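Local coordinates for protein transaminase (Arthrobacter sp., PDB 5G2P) that probably transfers amino groups between amines and keto compounds with pyridoxal-5'-phosphate as cofactor, acting as an S-selective omega-transaminase of the class-III aminotransferase family, at residues 193-198 with 246-251; 251-256 with 285-290. All coordinates share one frame; numbering follows the deposited sequence.

Overall arrangement
Running from the N terminus, the chain leaves strand 189-192, an outer strand of the seven-stranded sheet, and makes the turn 193-198. It then passes through helix 214-226 and strand 231-236 before 246-251 returns to that turn, where contact 1 closes the loop. Contact 2 follows in series, with neither nesting nor crossing: helix 251-262 leads into strand 265-269, and the loop 285-290 comes back onto the first turns of the helix ahead of strand 293-296. Tyr251 belongs to both contacts, whose centres lie about 12 Å apart, and Pro247 and Tyr249 pack against Tyr287. Together they tie connections of the sheet to the start of helix 251-262.

Contact 1: 193-198 with 246-251; sequences PSSNTF and MPPYEY
Ser195 lays its CB over one face of the Tyr251 ring, 3.5 Å from the ring centroid and only 15° off the normal, in a CH-pi contact displaced toward CD1. With CG anti to the backbone N, the Tyr251 ring is carried out toward Ser195. The hydroxyl of Ser195 turns instead to the prolines: its OG lies 3.5 Å from Pro247 CA, while the backbone O of Ser195 meets Pro248 CD. With chi1 at 72°, OG sits between the backbone N and the carbonyl carbon, where it also accepts a bond from Asn196 ND2.

That amide joins the two loops directly. Asn196 ND2 donates to Met246 O at 2.9 Å, nearly straight at 175°; the acceptor lies in the amide plane, but the donor stands well above the plane of the carbonyl it approaches. Both amide hydrogens are thus used, and water 2 bridges Asn196 OD1 and Met246 N, which probably holds the amide against flipping. Water 1 donates to Pro193 O and lies in the ring plane at the edge, 2.7 Å from Tyr251 OH; the same OH is bonded to Arg144.

Ser195 and Asn196 occupy the middle of a type I turn from Ser194 to Thr197, and a second, Pro248 to Tyr251, leads into the helix. The first is braced by an ST turn, in which Ser194 OG accepts from Asn196 N at 3.1 Å. Next along the chain, Phe198 stacks on Phe198 of the second subunit, placing the first turn at a subunit interface. This is structural packing in the large PLP-binding domain, with the Met246 side chain about 13 Å from the cofactor. It joins the loop after edge strand 189-192 to the entry of helix 251-262, with helix 214-226 against Pro193 and Tyr251, and strand 378-384 against Met246.

Contact 2: 251-256 with 285-290; sequences YVPQIR and QHYGVQ
Val252 packs over one face of the Tyr287 ring, its CG2 3.9 Å from the ring centroid in a CH-pi contact, with the two side chains crossing at about a right angle. CG1, placed anti to the backbone N (chi1 171°), touches both Tyr287 CB, 3.6 Å away, and Val289 CG2. The other face of the ring is covered by CB of its neighbour His286, which leaves the tyrosine sandwiched. Val289 continues this close apolar packing: its CG1 reaches Pro253 CA and Arg256 CB, each at 3.8 Å, bridging successive turns of the helix.

Toward the outside the packing is looser. Pro253 comes only obliquely to the ring, with its CG 3.7 Å from Tyr287 O, while the side chain of Gln290 is directed away from the helix. The one polar link between the segments is made by buried Arg256. Bends at chi2 and chi3 bring its guanidinium edge round to the loop, and NH1 donates to Gln290 O at 2.9 Å; NH1 lies in the carbonyl plane and Gln290 O close to the guanidinium plane. NH2 forms a salt bridge with Asp292 and a bond to Thr259, so the flat group is fixed from several directions. A leucine in place of Arg256 would probably leave Gln290 O without this donor and Asp292 without its opposite charge, freeing the end of the loop to shift.

This helix-to-loop packing beside the seven-stranded sheet seats the loop leading to strand 293-296 on the first turns of helix 251-262, with Trp266 of strand 265-269 touching Val252, Arg256 and Val289.

Contact 1: 193-198 with 246-251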
loop_
_atom_site.group_PDB
_atom_site.type_symbol
_atom_site.label_atom_id
_atom_site.label_comp_id
_atom_site.label_asym_id
_atom_site.label_seq_id
_atom_site.Cartn_x
_atom_site.Cartn_y
_atom_site.Cartn_z
ATOM N N PRO B 193 1.743 20.918 3.598
ATOM C CA PRO B 193 1.205 22.053 2.850
ATOM C C PRO B 193 2.255 22.678 1.958
ATOM O O PRO B 193 3.442 22.672 2.285
ATOM C CB PRO B 193 0.805 23.060 3.922
ATOM C CG PRO B 193 1.006 22.399 5.242
ATOM C CD PRO B 193 1.818 21.162 5.060
ATOM N N SER B 194 1.814 23.183 0.814
ATOM C CA SER B 194 2.621 24.097 -0.005
ATOM C C SER B 194 3.210 25.266 0.823
ATOM O O SER B 194 2.569 25.705 1.779
ATOM C CB SER B 194 1.668 24.726 -1.006
ATOM O OG SER B 194 2.384 25.541 -1.884
ATOM N N SER B 195 4.374 25.799 0.438
ATOM C CA SER B 195 4.869 27.086 0.985
ATOM C C SER B 195 3.844 28.225 0.797
ATOM O O SER B 195 3.844 29.197 1.545
ATOM C CB SER B 195 6.173 27.508 0.297
ATOM O OG SER B 195 5.925 27.943 -1.033
ATOM N N ASN B 196 2.985 28.089 -0.208
ATOM C CA ASN B 196 1.988 29.107 -0.564
ATOM C C ASN B 196 0.648 28.989 0.187
ATOM O O ASN B 196 -0.332 29.603 -0.196
ATOM C CB ASN B 196 1.754 29.104 -2.084
ATOM C CG ASN B 196 2.800 29.905 -2.829
ATOM O OD1 ASN B 196 2.461 30.722 -3.692
ATOM N ND2 ASN B 196 4.087 29.710 -2.470
ATOM N N THR B 197 0.615 28.223 1.265
ATOM C CA THR B 197 -0.591 28.096 2.095
ATOM C C THR B 197 -0.501 29.001 3.337
ATOM O O THR B 197 0.590 29.410 3.743
ATOM C CB THR B 197 -0.815 26.609 2.475
ATOM O OG1 THR B 197 -0.711 25.814 1.292
ATOM C CG2 THR B 197 -2.203 26.376 3.058
ATOM N N PHE B 198 -1.660 29.323 3.910
ATOM C CA PHE B 198 -1.816 30.156 5.121
ATOM C C PHE B 198 -1.387 31.614 4.925
ATOM O O PHE B 198 -0.337 32.067 5.394
ATOM C CB PHE B 198 -1.218 29.478 6.369
ATOM C CG PHE B 198 -1.552 28.009 6.466
ATOM C CD1 PHE B 198 -2.855 27.591 6.746
ATOM C CD2 PHE B 198 -0.571 27.045 6.247
ATOM C CE1 PHE B 198 -3.174 26.236 6.822
ATOM C CE2 PHE B 198 -0.880 25.693 6.324
ATOM C CZ PHE B 198 -2.184 25.287 6.604
ATOM N N MET B 246 6.269 30.692 -6.397
ATOM C CA MET B 246 7.498 31.087 -5.726
ATOM C C MET B 246 7.223 31.071 -4.220
ATOM O O MET B 246 6.116 31.363 -3.801
ATOM C CB MET B 246 7.902 32.522 -6.151
ATOM C CG MET B 246 8.485 32.605 -7.559
ATOM S SD MET B 246 10.141 31.892 -7.659
ATOM C CE MET B 246 11.109 33.181 -6.867
ATOM N N PRO B 247 8.229 30.743 -3.399
ATOM C CA PRO B 247 7.980 30.638 -1.967
ATOM C C PRO B 247 8.103 31.966 -1.226
ATOM O O PRO B 247 8.797 32.871 -1.705
ATOM C CB PRO B 247 9.094 29.697 -1.501
ATOM C CG PRO B 247 10.236 30.038 -2.400
ATOM C CD PRO B 247 9.591 30.292 -3.749
ATOM N N PRO B 248 7.469 32.071 -0.040
ATOM C CA PRO B 248 7.916 33.120 0.876
ATOM C C PRO B 248 9.415 32.968 1.084
ATOM O O PRO B 248 9.922 31.842 1.164
ATOM C CB PRO B 248 7.170 32.819 2.182
ATOM C CG PRO B 248 6.550 31.475 2.014
ATOM C CD PRO B 248 6.416 31.222 0.541
ATOM N N TYR B 249 10.112 34.091 1.170
ATOM C CA TYR B 249 11.567 34.108 1.308
ATOM C C TYR B 249 12.136 33.151 2.378
ATOM O O TYR B 249 13.168 32.520 2.164
ATOM C CB TYR B 249 12.015 35.547 1.588
ATOM C CG TYR B 249 13.499 35.780 1.447
ATOM C CD1 TYR B 249 14.217 35.241 0.359
ATOM C CD2 TYR B 249 14.194 36.571 2.373
ATOM C CE1 TYR B 249 15.582 35.463 0.210
ATOM C CE2 TYR B 249 15.558 36.808 2.225
ATOM C CZ TYR B 249 16.246 36.248 1.147
ATOM O OH TYR B 249 17.600 36.476 0.998
ATOM N N GLU B 250 11.442 33.023 3.508
ATOM C CA GLU B 250 11.971 32.283 4.659
ATOM C C GLU B 250 11.694 30.789 4.605
ATOM O O GLU B 250 12.234 30.047 5.406
ATOM C CB GLU B 250 11.407 32.819 5.989
ATOM C CG GLU B 250 11.374 34.331 6.053
ATOM C CD GLU B 250 9.998 34.886 5.717
ATOM O OE1 GLU B 250 9.546 34.849 4.543
ATOM O OE2 GLU B 250 9.350 35.347 6.665
ATOM N N TYR B 251 10.856 30.356 3.664
ATOM C CA TYR B 251 10.431 28.970 3.630
ATOM C C TYR B 251 11.615 28.002 3.489
ATOM O O TYR B 251 11.732 27.046 4.252
ATOM C CB TYR B 251 9.373 28.762 2.519
ATOM C CG TYR B 251 8.916 27.320 2.426
ATOM C CD1 TYR B 251 7.865 26.849 3.210
ATOM C CD2 TYR B 251 9.589 26.413 1.591
ATOM C CE1 TYR B 251 7.464 25.510 3.146
ATOM C CE2 TYR B 251 9.208 25.083 1.526
ATOM C CZ TYR B 251 8.139 24.635 2.297
ATOM O OH TYR B 251 7.771 23.304 2.234
HETATM O O HOH W 1 5.743 22.576 3.791
HETATM O O HOH W 2 3.761 32.058 -5.808
#

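Contact 2: 251-256 with 285-290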
loop_
_atom_site.group_PDB
_atom_site.type_symbol
_atom_site.label_atom_id
_atom_site.label_comp_id
_atom_site.label_asym_id
_atom_site.label_seq_id
_atom_site.Cartn_x
_atom_site.Cartn_y
_atom_site.Cartn_z
ATOM N N TYR B 251 10.856 30.356 3.664
ATOM C CA TYR B 251 10.431 28.970 3.630
ATOM C C TYR B 251 11.615 28.002 3.489
ATOM O O TYR B 251 11.732 27.046 4.252
ATOM C CB TYR B 251 9.373 28.762 2.519
ATOM C CG TYR B 251 8.916 27.320 2.426
ATOM C CD1 TYR B 251 7.865 26.849 3.210
ATOM C CD2 TYR B 251 9.589 26.413 1.591
ATOM C CE1 TYR B 251 7.464 25.510 3.146
ATOM C CE2 TYR B 251 9.208 25.083 1.526
ATOM C CZ TYR B 251 8.139 24.635 2.297
ATOM O OH TYR B 251 7.771 23.304 2.234
ATOM N N VAL B 252 12.498 28.250 2.516
ATOM C CA VAL B 252 13.589 27.322 2.253
ATOM C C VAL B 252 14.527 27.192 3.481
ATOM O O VAL B 252 14.871 26.077 3.860
ATOM C CB VAL B 252 14.353 27.685 0.934
ATOM C CG1 VAL B 252 15.607 26.865 0.767
ATOM C CG2 VAL B 252 13.448 27.527 -0.304
ATOM N N PRO B 253 14.963 28.317 4.088
ATOM C CA PRO B 253 15.816 28.097 5.273
ATOM C C PRO B 253 15.056 27.445 6.415
ATOM O O PRO B 253 15.626 26.645 7.149
ATOM C CB PRO B 253 16.301 29.512 5.649
ATOM C CG PRO B 253 16.106 30.329 4.425
ATOM C CD PRO B 253 14.914 29.740 3.705
ATOM N N GLN B 254 13.767 27.751 6.546
ATOM C CA GLN B 254 12.985 27.164 7.639
ATOM C C GLN B 254 12.787 25.668 7.484
ATOM O O GLN B 254 12.837 24.954 8.469
ATOM C CB GLN B 254 11.660 27.879 7.863
ATOM C CG GLN B 254 11.871 29.269 8.454
ATOM C CD GLN B 254 10.568 29.975 8.805
ATOM O OE1 GLN B 254 9.484 29.374 8.819
ATOM N NE2 GLN B 254 10.672 31.259 9.104
ATOM N N ILE B 255 12.599 25.192 6.251
ATOM C CA ILE B 255 12.543 23.752 6.041
ATOM C C ILE B 255 13.900 23.092 6.263
ATOM O O ILE B 255 13.947 21.985 6.780
ATOM C CB ILE B 255 11.982 23.379 4.642
ATOM C CG1 ILE B 255 10.482 23.727 4.534
ATOM C CG2 ILE B 255 12.254 21.917 4.326
ATOM C CD1 ILE B 255 9.499 22.884 5.377
ATOM N N ARG B 256 14.994 23.728 5.842
ATOM C CA ARG B 256 16.323 23.131 6.046
ATOM C C ARG B 256 16.580 22.953 7.543
ATOM O O ARG B 256 17.112 21.928 7.986
ATOM C CB ARG B 256 17.423 23.988 5.410
ATOM C CG ARG B 256 18.855 23.706 5.859
ATOM C CD ARG B 256 19.475 22.422 5.274
ATOM N NE ARG B 256 18.863 21.204 5.781
ATOM C CZ ARG B 256 19.185 19.972 5.397
ATOM N NH1 ARG B 256 20.139 19.761 4.498
ATOM N NH2 ARG B 256 18.551 18.936 5.912
ATOM N N GLN B 285 20.609 27.977 -3.759
ATOM C CA GLN B 285 21.748 28.851 -3.457
ATOM C C GLN B 285 21.339 30.299 -3.204
ATOM O O GLN B 285 22.142 31.106 -2.729
ATOM C CB GLN B 285 22.810 28.755 -4.560
ATOM C CG GLN B 285 23.503 27.404 -4.554
ATOM C CD GLN B 285 24.484 27.224 -5.699
ATOM O OE1 GLN B 285 24.274 27.741 -6.809
ATOM N NE2 GLN B 285 25.576 26.510 -5.428
ATOM N N HIS B 286 20.088 30.621 -3.529
ATOM C CA HIS B 286 19.504 31.910 -3.200
ATOM C C HIS B 286 19.237 32.025 -1.716
ATOM O O HIS B 286 19.009 33.130 -1.243
ATOM C CB HIS B 286 18.178 32.070 -3.906
ATOM C CG HIS B 286 18.302 32.310 -5.368
ATOM N ND1 HIS B 286 18.605 33.553 -5.897
ATOM C CD2 HIS B 286 18.138 31.477 -6.421
ATOM C CE1 HIS B 286 18.626 33.465 -7.216
ATOM N NE2 HIS B 286 18.352 32.217 -7.552
ATOM N N TYR B 287 19.284 30.901 -0.993
ATOM C CA TYR B 287 18.733 30.832 0.373
ATOM C C TYR B 287 19.714 30.551 1.511
ATOM O O TYR B 287 19.294 30.430 2.648
ATOM C CB TYR B 287 17.547 29.837 0.426
ATOM C CG TYR B 287 16.435 30.260 -0.530
ATOM C CD1 TYR B 287 15.601 31.332 -0.212
ATOM C CD2 TYR B 287 16.277 29.646 -1.774
ATOM C CE1 TYR B 287 14.623 31.766 -1.079
ATOM C CE2 TYR B 287 15.294 30.087 -2.665
ATOM C CZ TYR B 287 14.471 31.137 -2.300
ATOM O OH TYR B 287 13.501 31.588 -3.136
ATOM N N GLY B 288 20.996 30.411 1.211
ATOM C CA GLY B 288 22.017 30.264 2.248
ATOM C C GLY B 288 22.037 28.920 2.950
ATOM O O GLY B 288 22.499 28.816 4.088
ATOM N N VAL B 289 21.541 27.895 2.266
ATOM C CA VAL B 289 21.419 26.552 2.824
ATOM C C VAL B 289 22.084 25.552 1.885
ATOM O O VAL B 289 22.474 25.889 0.763
ATOM C CB VAL B 289 19.940 26.128 2.993
ATOM C CG1 VAL B 289 19.212 27.034 3.976
ATOM C CG2 VAL B 289 19.221 26.124 1.649
ATOM N N GLN B 290 22.179 24.313 2.341
ATOM C CA GLN B 290 22.735 23.243 1.526
ATOM C C GLN B 290 21.887 21.980 1.748
ATOM O O GLN B 290 21.586 21.646 2.893
ATOM C CB GLN B 290 24.212 23.018 1.903
ATOM C CG GLN B 290 25.109 24.254 1.734
ATOM C CD GLN B 290 26.583 24.004 2.094
ATOM O OE1 GLN B 290 27.475 24.773 1.709
ATOM N NE2 GLN B 290 26.844 22.922 2.820
#